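Local coordinates for protein sugar isomerase (Sinorhizobium meliloti, PDB 3QC0) that probably isomerises a sugar at a zinc site in a xylose isomerase-like TIM barrel, although its natural substrate is not established, at residues A153-L158 with L162-T167; D83-A88 with L100-G105; E91-G96 with A135-A140. All coordinates share one frame; numbering follows the deposited sequence. Where two conformers were deposited one is given.

Contact 1. Residues A153-L158 with L162-T167; sequences ACVNTL and LDICET
In Val-155 a chi1 of 175° sets CG1 anti to the backbone N, which leaves CG2 anti to the carbonyl carbon; in Ile-164 CG1 is anti to its carbonyl carbon (chi1 -61°), which carries CD1 forward, and the two side chains meet tip to tip. This half of the contact is a single methyl pair, Val-155 CG2 to Ile-164 CD1 at 3.8 Å, and it ties the loop on the C-terminal side of strand 139-141 of the TIM barrel to the helix that follows, with the Val-155 side chain about 7 Å from that of the zinc ligand Glu-142. Ile-141 of the strand touches both residues.

Leu-158 and Leu-162 make the second half of the contact, one turn apart in helix 158-168. The backbone bond from Leu-162 N to Leu-158 O is short and nearly straight, 2.8 Å with an angle of 164° at the hydrogen. The side chains slant across each other, with CG of Leu-158 3.9 Å from CD1 of Leu-162. The CG of Leu-162 also lies 3.2 Å from the accepting Leu-158 O. Gln-190 of helix 187-196 touches both leucines.

Thr-157 starts the helix as its N-cap, its OG1 bonded to Gln-160 N. Just before it, Asn-156 fastens the loop: its ND2 bonds Ala-153 O at 2.9 Å and also Leu-144 O, while OD1 is bonded to Arg-118. Trp-183 of the second subunit packs on Asn-156 and Thr-157.

The chemistry thus divides the work: buried methyls join loop to helix, while amide, hydroxyl and backbone bonds fix the chain's path into its first turn.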
# COMPACT_ATOMS: atom_id res chain seq x y z
N ALA A 153 -7.92 8.33 0.55
CA ALA A 153 -6.94 9.31 0.05
C ALA A 153 -6.21 8.76 -1.11
O ALA A 153 -5.51 7.76 -0.95
CB ALA A 153 -5.91 9.73 1.15
N CYS A 154 -6.33 9.45 -2.24
CA CYS A 154 -5.64 9.04 -3.46
C CYS A 154 -4.32 9.80 -3.69
O CYS A 154 -3.78 9.73 -4.76
CB CYS A 154 -6.59 9.19 -4.65
SG CYS A 154 -7.07 10.93 -5.01
N VAL A 155 -3.77 10.39 -2.64
CA VAL A 155 -2.36 10.85 -2.63
C VAL A 155 -1.66 9.81 -1.77
O VAL A 155 -1.94 9.69 -0.58
CB VAL A 155 -2.16 12.25 -2.07
CG1 VAL A 155 -0.62 12.57 -2.00
CG2 VAL A 155 -2.93 13.28 -2.92
N ASN A 156 -0.85 8.97 -2.44
CA ASN A 156 -0.35 7.74 -1.85
C ASN A 156 1.15 7.54 -1.79
O ASN A 156 1.60 6.50 -1.31
CB ASN A 156 -0.97 6.56 -2.60
CG ASN A 156 -2.47 6.59 -2.50
OD1 ASN A 156 -3.16 6.85 -3.49
ND2 ASN A 156 -2.99 6.41 -1.27
N THR A 157 1.94 8.50 -2.29
CA THR A 157 3.40 8.44 -2.13
C THR A 157 3.90 9.84 -1.77
O THR A 157 3.30 10.86 -2.16
CB THR A 157 4.13 7.93 -3.39
OG1 THR A 157 4.11 8.95 -4.40
CG2 THR A 157 3.55 6.54 -3.84
N LEU A 158 4.99 9.88 -1.02
CA LEU A 158 5.61 11.16 -0.72
C LEU A 158 6.05 11.87 -2.00
O LEU A 158 5.91 13.09 -2.10
CB LEU A 158 6.76 10.95 0.25
CG LEU A 158 7.51 12.19 0.71
CD1 LEU A 158 6.58 13.22 1.37
CD2 LEU A 158 8.63 11.73 1.69
N LEU A 162 4.85 15.57 -3.00
CA LEU A 162 5.80 16.64 -3.34
C LEU A 162 5.61 17.19 -4.75
O LEU A 162 5.77 18.39 -4.97
CB LEU A 162 7.24 16.15 -3.11
CG LEU A 162 7.59 15.83 -1.64
CD1 LEU A 162 8.94 15.10 -1.53
CD2 LEU A 162 7.60 17.14 -0.78
N ASP A 163 5.26 16.35 -5.71
CA ASP A 163 4.90 16.81 -7.05
C ASP A 163 3.76 17.82 -6.99
O ASP A 163 3.78 18.86 -7.67
CB ASP A 163 4.48 15.66 -7.96
CG ASP A 163 5.64 14.79 -8.41
OD1 ASP A 163 6.84 15.10 -8.21
OD2 ASP A 163 5.31 13.71 -8.98
N ILE A 164 2.77 17.56 -6.14
CA ILE A 164 1.66 18.48 -6.01
C ILE A 164 2.14 19.78 -5.36
O ILE A 164 1.72 20.84 -5.79
CB ILE A 164 0.50 17.85 -5.20
CG1 ILE A 164 -0.05 16.59 -5.91
CG2 ILE A 164 -0.60 18.90 -4.87
CD1 ILE A 164 -0.99 15.73 -5.06
N CYS A 165 2.98 19.69 -4.33
CA CYS A 165 3.55 20.88 -3.66
C CYS A 165 4.28 21.72 -4.68
O CYS A 165 4.14 22.94 -4.68
CB CYS A 165 4.47 20.49 -2.52
SG CYS A 165 3.65 19.81 -1.10
N GLU A 166 5.04 21.09 -5.56
CA GLU A 166 5.77 21.87 -6.58
C GLU A 166 4.84 22.56 -7.55
O GLU A 166 5.14 23.70 -8.02
CB GLU A 166 6.74 20.97 -7.35
CG GLU A 166 7.91 20.55 -6.54
CD GLU A 166 9.07 20.07 -7.41
OE1 GLU A 166 8.94 19.04 -8.10
OE2 GLU A 166 10.11 20.75 -7.40
N THR A 167 3.73 21.93 -7.89
CA THR A 167 2.75 22.46 -8.85
C THR A 167 2.02 23.67 -8.27
O THR A 167 1.75 24.68 -8.96
CB THR A 167 1.72 21.41 -9.24
OG1 THR A 167 2.36 20.31 -9.94
CG2 THR A 167 0.62 22.00 -10.15

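Contact 2. Residues D83-A88 with L100-G105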
# COMPACT_ATOMS: atom_id res chain seq x y z
N ASP A 83 -15.22 24.24 0.53
CA ASP A 83 -15.70 25.16 1.52
C ASP A 83 -15.51 24.62 2.93
O ASP A 83 -15.14 25.40 3.83
CB ASP A 83 -17.14 25.62 1.19
CG ASP A 83 -17.34 27.11 1.43
OD1 ASP A 83 -16.46 27.94 1.07
OD2 ASP A 83 -18.40 27.45 2.00
N ASP A 84 -15.75 23.30 3.16
CA ASP A 84 -15.40 22.68 4.44
C ASP A 84 -13.95 22.88 4.82
O ASP A 84 -13.64 23.12 5.98
CB ASP A 84 -15.73 21.17 4.50
CG ASP A 84 -15.31 20.51 5.83
OD1 ASP A 84 -15.90 20.93 6.87
OD2 ASP A 84 -14.35 19.67 5.83
N ASN A 85 -13.04 22.78 3.83
CA ASN A 85 -11.65 22.98 4.11
C ASN A 85 -11.36 24.42 4.56
O ASN A 85 -10.47 24.63 5.37
CB ASN A 85 -10.80 22.66 2.87
CG ASN A 85 -10.51 21.17 2.72
OD1 ASN A 85 -9.47 20.72 3.19
ND2 ASN A 85 -11.42 20.41 2.08
N ARG A 86 -12.12 25.38 4.02
CA ARG A 86 -11.98 26.77 4.50
C ARG A 86 -12.37 26.87 5.97
O ARG A 86 -11.69 27.56 6.74
CB ARG A 86 -12.77 27.73 3.63
CG ARG A 86 -12.27 27.79 2.20
CD ARG A 86 -13.03 28.78 1.33
NE ARG A 86 -12.55 28.78 -0.05
CZ ARG A 86 -13.26 28.39 -1.12
NH1 ARG A 86 -14.52 27.94 -1.05
NH2 ARG A 86 -12.65 28.39 -2.26
N ARG A 87 -13.43 26.17 6.38
CA ARG A 87 -13.79 26.11 7.79
C ARG A 87 -12.67 25.46 8.62
O ARG A 87 -12.32 25.92 9.69
CB ARG A 87 -15.10 25.34 7.99
CG ARG A 87 -16.32 25.83 7.22
CD ARG A 87 -16.89 27.14 7.78
NE ARG A 87 -15.99 28.27 7.50
CZ ARG A 87 -15.84 28.85 6.31
NH1 ARG A 87 -16.52 28.46 5.24
NH2 ARG A 87 -14.96 29.83 6.18
N ALA A 88 -12.08 24.37 8.10
CA ALA A 88 -11.00 23.72 8.77
C ALA A 88 -9.81 24.65 8.96
O ALA A 88 -9.16 24.63 9.99
CB ALA A 88 -10.59 22.42 8.02
N LEU A 100 -2.62 22.46 8.89
CA LEU A 100 -3.85 21.69 8.71
C LEU A 100 -3.47 20.47 7.88
O LEU A 100 -2.98 20.63 6.76
CB LEU A 100 -4.88 22.51 7.95
CG LEU A 100 -6.18 21.78 7.62
CD1 LEU A 100 -6.93 21.31 8.85
CD2 LEU A 100 -7.09 22.58 6.67
N VAL A 101 -3.68 19.29 8.44
CA VAL A 101 -3.40 18.05 7.74
C VAL A 101 -4.50 17.79 6.70
O VAL A 101 -5.67 17.96 7.00
CB VAL A 101 -3.28 16.89 8.74
CG1 VAL A 101 -3.12 15.56 8.01
CG2 VAL A 101 -2.09 17.12 9.70
N LEU A 102 -4.11 17.39 5.49
CA LEU A 102 -5.05 17.13 4.43
C LEU A 102 -5.00 15.64 4.05
O LEU A 102 -3.95 15.14 3.61
CB LEU A 102 -4.80 17.96 3.16
CG LEU A 102 -4.78 19.50 3.34
CD1 LEU A 102 -4.47 20.12 1.96
CD2 LEU A 102 -6.09 20.01 3.92
N VAL A 103 -6.13 14.98 4.23
CA VAL A 103 -6.36 13.60 3.81
C VAL A 103 -7.19 13.67 2.55
O VAL A 103 -8.32 14.14 2.57
CB VAL A 103 -7.07 12.82 4.93
CG1 VAL A 103 -7.44 11.41 4.45
CG2 VAL A 103 -6.19 12.70 6.17
N ALA A 104 -6.59 13.30 1.40
CA ALA A 104 -7.01 13.80 0.08
C ALA A 104 -8.44 13.48 -0.34
O ALA A 104 -9.03 14.20 -1.13
CB ALA A 104 -6.05 13.29 -1.04
N GLY A 105 -8.96 12.34 0.13
CA GLY A 105 -10.20 11.78 -0.38
C GLY A 105 -9.91 10.72 -1.41
O GLY A 105 -8.92 10.79 -2.13
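The carboxamide of Asn-85 is the flat group that meets the strand: its OD1 lies 3.5 Å from the CD2 methyl of Leu-102, in an oblique approach of the two side chains. That oxygen also accepts a hydrogen bond from Gly-68 N, and ND2 is bonded back to Ala-81 O; the two bonds satisfy both ends of the buried amide and fix how it is turned. On the outer side of the same helix the flat groups are guanidiniums, both meeting Asp-83 at an edge and in plane. NH1 of Arg-86 bonds OD1 of Asp-83 at 2.9 Å from its anti side, 21° out of the carboxylate plane, and Glu-79 is a second acid for the same nitrogen. Arg-87 reaches Asp-83 only at long range, NH1 to OD2 3.9 Å, and is also bridged to Asp-90.

The apolar part of the contact is Ala-88 on Leu-100. CG of Leu-100 is anti to the backbone N (chi1 176°), which turns both methyls to the small residue, CD2 3.8 Å and CD1 3.9 Å from the CB of Ala-88. The axes of helix segment 83-88 and strand 100-103 come within 10.3 Å and run roughly antiparallel, at 154°.

This is the return half of a beta-alpha-beta crossover of the TIM barrel, in which helix 75-94 follows strand 60-68 and leads to strand 100-103. Helix 114-135 flanks the contact, Val-128 touching Asn-85 and Ile-125 touching Leu-102, and Leu-139 of the next strand meets both leucines.

Contact 3. Residues E91-G96 with A135-A140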
# COMPACT_ATOMS: atom_id res chain seq x y z
N GLU A 91 -10.59 27.01 11.82
CA GLU A 91 -10.39 26.28 13.06
C GLU A 91 -8.90 26.19 13.40
O GLU A 91 -8.50 26.48 14.53
CB GLU A 91 -11.04 24.90 12.97
CG GLU A 91 -12.54 24.91 12.75
CD GLU A 91 -13.12 23.60 12.24
OE1 GLU A 91 -12.47 22.56 12.47
OE2 GLU A 91 -14.21 23.64 11.60
N ALA A 92 -8.08 25.79 12.43
CA ALA A 92 -6.66 25.70 12.64
C ALA A 92 -6.07 27.03 13.07
O ALA A 92 -5.20 27.07 13.94
CB ALA A 92 -5.92 25.15 11.36
N ALA A 93 -6.50 28.09 12.41
CA ALA A 93 -6.01 29.45 12.72
C ALA A 93 -6.37 29.83 14.15
O ALA A 93 -5.51 30.31 14.88
CB ALA A 93 -6.58 30.44 11.74
N GLU A 94 -7.60 29.56 14.56
CA GLU A 94 -8.05 29.88 15.93
C GLU A 94 -7.21 29.16 16.97
O GLU A 94 -6.89 29.71 18.04
CB GLU A 94 -9.51 29.49 16.12
CG GLU A 94 -10.04 29.65 17.56
CD GLU A 94 -9.95 31.10 18.06
OE1 GLU A 94 -10.14 32.03 17.27
OE2 GLU A 94 -9.67 31.28 19.26
N LEU A 95 -6.85 27.91 16.69
CA LEU A 95 -6.08 27.10 17.61
C LEU A 95 -4.55 27.28 17.49
O LEU A 95 -3.79 26.63 18.22
CB LEU A 95 -6.46 25.63 17.45
CG LEU A 95 -7.94 25.29 17.62
CD1 LEU A 95 -8.20 23.82 17.26
CD2 LEU A 95 -8.39 25.63 19.07
N GLY A 96 -4.10 28.12 16.56
CA GLY A 96 -2.68 28.31 16.32
C GLY A 96 -1.94 27.08 15.81
O GLY A 96 -0.76 26.92 16.05
N ALA A 135 -4.93 33.18 6.19
CA ALA A 135 -5.07 32.82 7.59
C ALA A 135 -3.76 32.50 8.29
O ALA A 135 -3.75 32.36 9.52
CB ALA A 135 -6.09 31.61 7.75
N GLY A 136 -2.67 32.37 7.53
CA GLY A 136 -1.41 31.93 8.10
C GLY A 136 -1.36 30.45 8.48
O GLY A 136 -0.61 30.07 9.38
N VAL A 137 -2.11 29.61 7.77
CA VAL A 137 -2.21 28.17 8.10
C VAL A 137 -1.54 27.35 6.96
O VAL A 137 -2.10 27.22 5.87
CB VAL A 137 -3.66 27.72 8.29
CG1 VAL A 137 -3.73 26.18 8.55
CG2 VAL A 137 -4.35 28.49 9.43
N PRO A 138 -0.34 26.80 7.24
CA PRO A 138 0.27 25.88 6.24
C PRO A 138 -0.62 24.68 6.00
O PRO A 138 -1.21 24.17 6.94
CB PRO A 138 1.57 25.46 6.91
CG PRO A 138 1.88 26.67 7.85
CD PRO A 138 0.53 26.98 8.41
N LEU A 139 -0.73 24.29 4.73
CA LEU A 139 -1.49 23.08 4.38
C LEU A 139 -0.49 21.94 4.26
O LEU A 139 0.45 22.03 3.49
CB LEU A 139 -2.23 23.27 3.06
CG LEU A 139 -3.31 24.37 3.07
CD1 LEU A 139 -4.02 24.47 1.70
CD2 LEU A 139 -4.33 24.20 4.24
N ALA A 140 -0.73 20.85 4.97
CA ALA A 140 0.15 19.69 4.96
C ALA A 140 -0.54 18.54 4.27
O ALA A 140 -1.41 17.89 4.86
CB ALA A 140 0.56 19.28 6.40
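Val-137 has the most surface buried here, and its two methyl groups are shared between two successive alanines of helix 75-94. CG1 takes Ala-92, 3.7 Å from its CB. CG2 takes Ala-93, lying 3.8 Å from the CB and 3.7 Å from the backbone N of that residue, so the valine presses on the helix backbone as well as on its methyl groups. With chi1 at 176° CG1 stands opposite the valine's own backbone N, and the two methyls are spread along the helix, one to each alanine.

Ala-93 is buried almost as much because it has a second neighbour: its CB is 4.2 Å from the CB of Ala-135, just before Gly-136. The side-chain contacts are all apolar, between small groups; backbone N and O atoms also come within van der Waals range. Gly-96 and Gly-136, each of positive phi, close Schellman motifs, and the second leads the chain from Ala-135 to Val-137.

The contact thus brings the C-terminal end of one barrel helix against the link from the next helix into strand 139-141. Val-89, one turn earlier in helix 75-94, touches Ala-135, Val-137 and Leu-139, while Leu-64 of strand 60-68 packs on Ala-92.

Contacts 2 and 3 share helix 75-94, and their second segments run along or into neighbouring barrel strands, joined by probable hydrogen bonds from Leu-102 N to Ala-140 O (2.8 Å) and from Ala-140 N to Leu-100 O (2.9 Å). Contact 1 meets contact 2 where strand 100-103 ends: Cys-154 N makes a probable hydrogen bond of 2.9 Å to Gly-105 O, and Val-155 packs on Ala-104. Contacts 1 and 3 stay about 6 Å apart at their nearest atoms. The zinc ion is held by Glu-142, Asp-177, His-204 and Glu-248; the side chains of Leu-102 and Val-155 are about 6 Å and about 7 Å from that of Glu-142, whereas contact 3 lies away from the site.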